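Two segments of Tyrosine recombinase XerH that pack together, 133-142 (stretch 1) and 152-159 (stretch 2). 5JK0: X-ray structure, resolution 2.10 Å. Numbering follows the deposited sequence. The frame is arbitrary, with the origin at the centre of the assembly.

Stretch 1 133-142: LLGLFSYIDK
Stretch 2, residues 152-159: YIYNITLK

An irregular segment can be moored to a helix by one carboxylate that accepts hydrogen bonds from two of the segment's backbone amides, while aromatic and aliphatic side chains pack alongside and two waters bridge the stretches; this contact, burying 490 Å², is such a case. Residues 133-142 are helical; irregular 152-159 runs antiparallel, CA atoms pairing Asp 141 with Ile 153 (5.3 Å) and Leu 134 with Ile 156 (6.6 Å). The loop bends at Asn 155 (phi/psi 54/49) and Leu 158 (52/60), both left-handed.

Asp 141 (chi1 m, -72°; chi2 -16°) accepts two nearly linear hydrogen bonds: Tyr 154 N to Asp 141 OD1, 2.7 Å, and Asn 155 N to Asp 141 OD2, 3.1 Å. Water 2 donates to Asp 141 OD2 (2.7 Å) and accepts from Ile 156 N (2.9 Å); water 1 donates to Leu 134 O and Ile 156 O.

One turn back, Phe 137 (m, -82°) directs its edge, with slightly positive hydrogens, at the electron-rich face of Tyr 154 (m, -84°), centroids 5.0 Å apart, planes at 63°. Ile 140 CG2 meets the ring's edge at Tyr 154 CE2, 3.8 Å. Leu 134 (m, t) places CD2 4.0 Å from Ile 156 CG2 and 3.9 Å from Leu 158 CD1, van der Waals packing that shelters apolar surface from water.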

ATOM      1  N   LEU D 133     -17.415 -15.677   2.268  1.00 25.07           N
ATOM      2  CA  LEU D 133     -16.914 -16.705   3.177  1.00 25.97           C
ATOM      3  C   LEU D 133     -16.706 -16.156   4.585  1.00 27.92           C
ATOM      4  O   LEU D 133     -17.027 -16.820   5.572  1.00 28.57           O
ATOM      5  CB  LEU D 133     -15.603 -17.296   2.650  1.00 24.52           C
ATOM      6  CG  LEU D 133     -15.688 -18.182   1.404  1.00 24.78           C
ATOM      7  CD1 LEU D 133     -14.295 -18.515   0.891  1.00 26.44           C
ATOM      8  CD2 LEU D 133     -16.468 -19.455   1.696  1.00 23.30           C
ATOM      9  N   LEU D 134     -16.163 -14.945   4.671  1.00 27.96           N
ATOM     10  CA  LEU D 134     -15.928 -14.301   5.958  1.00 29.88           C
ATOM     11  C   LEU D 134     -17.237 -14.057   6.699  1.00 29.61           C
ATOM     12  O   LEU D 134     -17.310 -14.225   7.915  1.00 29.63           O
ATOM     13  CB  LEU D 134     -15.180 -12.978   5.772  1.00 32.55           C
ATOM     14  CG  LEU D 134     -13.711 -13.065   5.353  1.00 34.44           C
ATOM     15  CD1 LEU D 134     -13.121 -11.675   5.177  1.00 35.50           C
ATOM     16  CD2 LEU D 134     -12.908 -13.869   6.366  1.00 34.77           C
ATOM     17  N   GLY D 135     -18.268 -13.662   5.959  1.00 28.23           N
ATOM     18  CA  GLY D 135     -19.567 -13.385   6.544  1.00 27.57           C
ATOM     19  C   GLY D 135     -20.239 -14.618   7.117  1.00 27.24           C
ATOM     20  O   GLY D 135     -20.868 -14.557   8.174  1.00 28.77           O
ATOM     21  N   LEU D 136     -20.105 -15.743   6.419  1.00 24.66           N
ATOM     22  CA  LEU D 136     -20.741 -16.986   6.843  1.00 23.95           C
ATOM     23  C   LEU D 136     -20.200 -17.478   8.181  1.00 24.16           C
ATOM     24  O   LEU D 136     -20.965 -17.778   9.095  1.00 25.77           O
ATOM     25  CB  LEU D 136     -20.554 -18.073   5.782  1.00 22.05           C
ATOM     26  CG  LEU D 136     -21.084 -19.461   6.154  1.00 22.59           C
ATOM     27  CD1 LEU D 136     -22.588 -19.423   6.398  1.00 23.31           C
ATOM     28  CD2 LEU D 136     -20.738 -20.485   5.081  1.00 21.29           C
ATOM     29  N   PHE D 137     -18.878 -17.557   8.293  1.00 23.22           N
ATOM     30  CA  PHE D 137     -18.251 -18.119   9.485  1.00 24.27           C
ATOM     31  C   PHE D 137     -18.182 -17.116  10.633  1.00 26.72           C
ATOM     32  O   PHE D 137     -18.024 -17.501  11.792  1.00 28.89           O
ATOM     33  CB  PHE D 137     -16.856 -18.649   9.146  1.00 22.80           C
ATOM     34  CG  PHE D 137     -16.877 -19.859   8.257  1.00 23.17           C
ATOM     35  CD1 PHE D 137     -17.079 -21.123   8.789  1.00 23.47           C
ATOM     36  CD2 PHE D 137     -16.715 -19.733   6.887  1.00 21.79           C
ATOM     37  CE1 PHE D 137     -17.112 -22.239   7.974  1.00 23.91           C
ATOM     38  CE2 PHE D 137     -16.747 -20.847   6.066  1.00 22.94           C
ATOM     39  CZ  PHE D 137     -16.946 -22.100   6.611  1.00 23.82           C
ATOM     40  N   SER D 138     -18.304 -15.830  10.314  1.00 25.57           N
ATOM     41  CA  SER D 138     -18.459 -14.817  11.351  1.00 25.27           C
ATOM     42  C   SER D 138     -19.839 -14.972  11.975  1.00 28.52           C
ATOM     43  O   SER D 138     -20.018 -14.793  13.180  1.00 30.53           O
ATOM     44  CB  SER D 138     -18.280 -13.407  10.786  1.00 25.88           C
ATOM     45  OG  SER D 138     -18.522 -12.424  11.779  1.00 29.27           O
ATOM     46  N   TYR D 139     -20.810 -15.315  11.135  1.00 28.50           N
ATOM     47  CA  TYR D 139     -22.180 -15.546  11.574  1.00 28.88           C
ATOM     48  C   TYR D 139     -22.279 -16.799  12.440  1.00 27.72           C
ATOM     49  O   TYR D 139     -22.971 -16.807  13.458  1.00 26.78           O
ATOM     50  CB  TYR D 139     -23.106 -15.660  10.359  1.00 28.29           C
ATOM     51  CG  TYR D 139     -24.548 -15.979  10.692  1.00 29.79           C
ATOM     52  CD1 TYR D 139     -25.446 -14.970  11.021  1.00 32.32           C
ATOM     53  CD2 TYR D 139     -25.013 -17.289  10.663  1.00 28.77           C
ATOM     54  CE1 TYR D 139     -26.764 -15.261  11.321  1.00 33.15           C
ATOM     55  CE2 TYR D 139     -26.327 -17.586  10.961  1.00 29.10           C
ATOM     56  CZ  TYR D 139     -27.199 -16.570  11.288  1.00 31.64           C
ATOM     57  OH  TYR D 139     -28.508 -16.870  11.583  1.00 33.93           O
ATOM     58  N   ILE D 140     -21.582 -17.857  12.034  1.00 24.50           N
ATOM     59  CA  ILE D 140     -21.591 -19.110  12.780  1.00 24.58           C
ATOM     60  C   ILE D 140     -20.958 -18.934  14.161  1.00 25.97           C
ATOM     61  O   ILE D 140     -21.449 -19.474  15.152  1.00 26.50           O
ATOM     62  CB  ILE D 140     -20.857 -20.229  12.013  1.00 27.24           C
ATOM     63  CG1 ILE D 140     -21.548 -20.501  10.674  1.00 27.60           C
ATOM     64  CG2 ILE D 140     -20.808 -21.504  12.839  1.00 23.76           C
ATOM     65  CD1 ILE D 140     -20.866 -21.565   9.835  1.00 25.39           C
ATOM     66  N   ASP D 141     -19.876 -18.162  14.221  1.00 27.63           N
ATOM     67  CA  ASP D 141     -19.199 -17.882  15.487  1.00 30.66           C
ATOM     68  C   ASP D 141     -20.099 -17.138  16.470  1.00 33.60           C
ATOM     69  O   ASP D 141     -19.914 -17.229  17.682  1.00 37.07           O
ATOM     70  CB  ASP D 141     -17.926 -17.063  15.251  1.00 31.92           C
ATOM     71  CG  ASP D 141     -16.814 -17.875  14.616  1.00 33.88           C
ATOM     72  OD1 ASP D 141     -16.896 -19.122  14.635  1.00 33.40           O
ATOM     73  OD2 ASP D 141     -15.852 -17.262  14.105  1.00 35.05           O
ATOM     74  N   LYS D 142     -21.070 -16.402  15.941  1.00 33.62           N
ATOM     75  CA  LYS D 142     -21.919 -15.550  16.765  1.00 36.91           C
ATOM     76  C   LYS D 142     -23.286 -16.163  17.053  1.00 37.19           C
ATOM     77  O   LYS D 142     -24.064 -15.605  17.825  1.00 37.59           O
ATOM     78  CB  LYS D 142     -22.106 -14.188  16.094  1.00 39.64           C
ATOM     79  CG  LYS D 142     -20.822 -13.396  15.916  1.00 42.05           C
ATOM     80  CD  LYS D 142     -21.044 -12.200  15.007  1.00 44.37           C
ATOM     81  CE  LYS D 142     -19.740 -11.474  14.722  1.00 46.48           C
ATOM     82  NZ  LYS D 142     -19.938 -10.357  13.756  1.00 48.02           N
ATOM     83  N   TYR D 152     -18.047 -22.638  19.721  1.00 30.83           N
ATOM     84  CA  TYR D 152     -16.854 -22.929  18.935  1.00 30.34           C
ATOM     85  C   TYR D 152     -16.516 -21.712  18.083  1.00 30.18           C
ATOM     86  O   TYR D 152     -17.400 -21.113  17.471  1.00 30.55           O
ATOM     87  CB  TYR D 152     -17.064 -24.162  18.050  1.00 28.65           C
ATOM     88  CG  TYR D 152     -15.849 -24.549  17.233  1.00 28.77           C
ATOM     89  CD1 TYR D 152     -14.893 -25.418  17.744  1.00 31.20           C
ATOM     90  CD2 TYR D 152     -15.659 -24.047  15.950  1.00 28.18           C
ATOM     91  CE1 TYR D 152     -13.782 -25.776  17.001  1.00 33.33           C
ATOM     92  CE2 TYR D 152     -14.549 -24.395  15.201  1.00 30.26           C
ATOM     93  CZ  TYR D 152     -13.616 -25.260  15.731  1.00 33.07           C
ATOM     94  OH  TYR D 152     -12.512 -25.614  14.991  1.00 35.73           O
ATOM     95  N   ILE D 153     -15.240 -21.342  18.046  1.00 29.60           N
ATOM     96  CA  ILE D 153     -14.824 -20.148  17.319  1.00 30.88           C
ATOM     97  C   ILE D 153     -13.923 -20.482  16.133  1.00 30.97           C
ATOM     98  O   ILE D 153     -12.856 -21.072  16.300  1.00 32.41           O
ATOM     99  CB  ILE D 153     -14.085 -19.160  18.241  1.00 32.93           C
ATOM    100  CG1 ILE D 153     -14.915 -18.880  19.497  1.00 33.56           C
ATOM    101  CG2 ILE D 153     -13.773 -17.869  17.499  1.00 34.60           C
ATOM    102  CD1 ILE D 153     -16.299 -18.348  19.206  1.00 33.66           C
ATOM    103  N   TYR D 154     -14.360 -20.099  14.937  1.00 29.48           N
ATOM    104  CA  TYR D 154     -13.563 -20.294  13.729  1.00 31.16           C
ATOM    105  C   TYR D 154     -12.481 -19.230  13.609  1.00 32.40           C
ATOM    106  O   TYR D 154     -11.314 -19.543  13.369  1.00 32.32           O
ATOM    107  CB  TYR D 154     -14.450 -20.274  12.484  1.00 30.85           C
ATOM    108  CG  TYR D 154     -15.216 -21.555  12.247  1.00 30.39           C
ATOM    109  CD1 TYR D 154     -14.622 -22.630  11.596  1.00 28.54           C
ATOM    110  CD2 TYR D 154     -16.535 -21.689  12.665  1.00 30.55           C
ATOM    111  CE1 TYR D 154     -15.317 -23.804  11.373  1.00 30.24           C
ATOM    112  CE2 TYR D 154     -17.240 -22.860  12.444  1.00 26.12           C
ATOM    113  CZ  TYR D 154     -16.624 -23.913  11.799  1.00 27.67           C
ATOM    114  OH  TYR D 154     -17.317 -25.079  11.576  1.00 28.63           O
ATOM    115  N   ASN D 155     -12.886 -17.972  13.776  1.00 31.35           N
ATOM    116  CA  ASN D 155     -11.991 -16.823  13.665  1.00 34.01           C
ATOM    117  C   ASN D 155     -11.238 -16.805  12.336  1.00 35.29           C
ATOM    118  O   ASN D 155     -10.018 -16.648  12.298  1.00 37.19           O
ATOM    119  CB  ASN D 155     -11.000 -16.800  14.834  1.00 36.36           C
ATOM    120  CG  ASN D 155     -10.278 -15.471  14.962  1.00 40.28           C
ATOM    121  OD1 ASN D 155     -10.725 -14.454  14.432  1.00 39.63           O
ATOM    122  ND2 ASN D 155      -9.151 -15.476  15.665  1.00 42.88           N
ATOM    123  N   ILE D 156     -11.978 -16.980  11.247  1.00 34.65           N
ATOM    124  CA  ILE D 156     -11.397 -16.908   9.913  1.00 37.18           C
ATOM    125  C   ILE D 156     -11.121 -15.454   9.549  1.00 40.11           C
ATOM    126  O   ILE D 156     -12.005 -14.604   9.654  1.00 39.56           O
ATOM    127  CB  ILE D 156     -12.320 -17.535   8.854  1.00 34.21           C
ATOM    128  CG1 ILE D 156     -12.691 -18.967   9.244  1.00 32.70           C
ATOM    129  CG2 ILE D 156     -11.652 -17.506   7.488  1.00 35.47           C
ATOM    130  CD1 ILE D 156     -11.510 -19.910   9.299  1.00 34.55           C
ATOM    131  N   THR D 157      -9.896 -15.171   9.123  1.00 43.04           N
ATOM    132  CA  THR D 157      -9.507 -13.803   8.802  1.00 45.82           C
ATOM    133  C   THR D 157      -9.179 -13.634   7.322  1.00 47.13           C
ATOM    134  O   THR D 157      -9.556 -12.631   6.712  1.00 46.69           O
ATOM    135  CB  THR D 157      -8.295 -13.354   9.641  1.00 48.83           C
ATOM    136  OG1 THR D 157      -7.195 -14.243   9.412  1.00 50.89           O
ATOM    137  CG2 THR D 157      -8.643 -13.361  11.122  1.00 49.09           C
ATOM    138  N   LEU D 158      -8.482 -14.618   6.756  1.00 49.66           N
ATOM    139  CA  LEU D 158      -8.042 -14.572   5.362  1.00 52.10           C
ATOM    140  C   LEU D 158      -7.297 -13.274   5.068  1.00 55.03           C
ATOM    141  O   LEU D 158      -7.712 -12.490   4.213  1.00 51.22           O
ATOM    142  CB  LEU D 158      -9.233 -14.730   4.413  1.00 51.01           C
ATOM    143  CG  LEU D 158      -9.969 -16.071   4.462  1.00 35.14           C
ATOM    144  CD1 LEU D 158     -11.203 -16.041   3.575  1.00 32.62           C
ATOM    145  CD2 LEU D 158      -9.041 -17.201   4.048  1.00 43.90           C
ATOM    146  N   LYS D 159      -6.198 -13.059   5.787  1.00 60.70           N
ATOM    147  CA  LYS D 159      -5.428 -11.819   5.698  1.00 65.87           C
ATOM    148  C   LYS D 159      -4.968 -11.514   4.275  1.00 71.59           C
ATOM    149  O   LYS D 159      -4.783 -10.351   3.912  1.00 73.53           O
ATOM    150  CB  LYS D 159      -4.217 -11.882   6.631  1.00 67.95           C
TER
HETATM  151  O   HOH W   1     -15.084 -14.811   9.707  1.00 50.64           O
HETATM  152  O   HOH W   2     -14.892 -16.720  11.608  1.00 29.53           O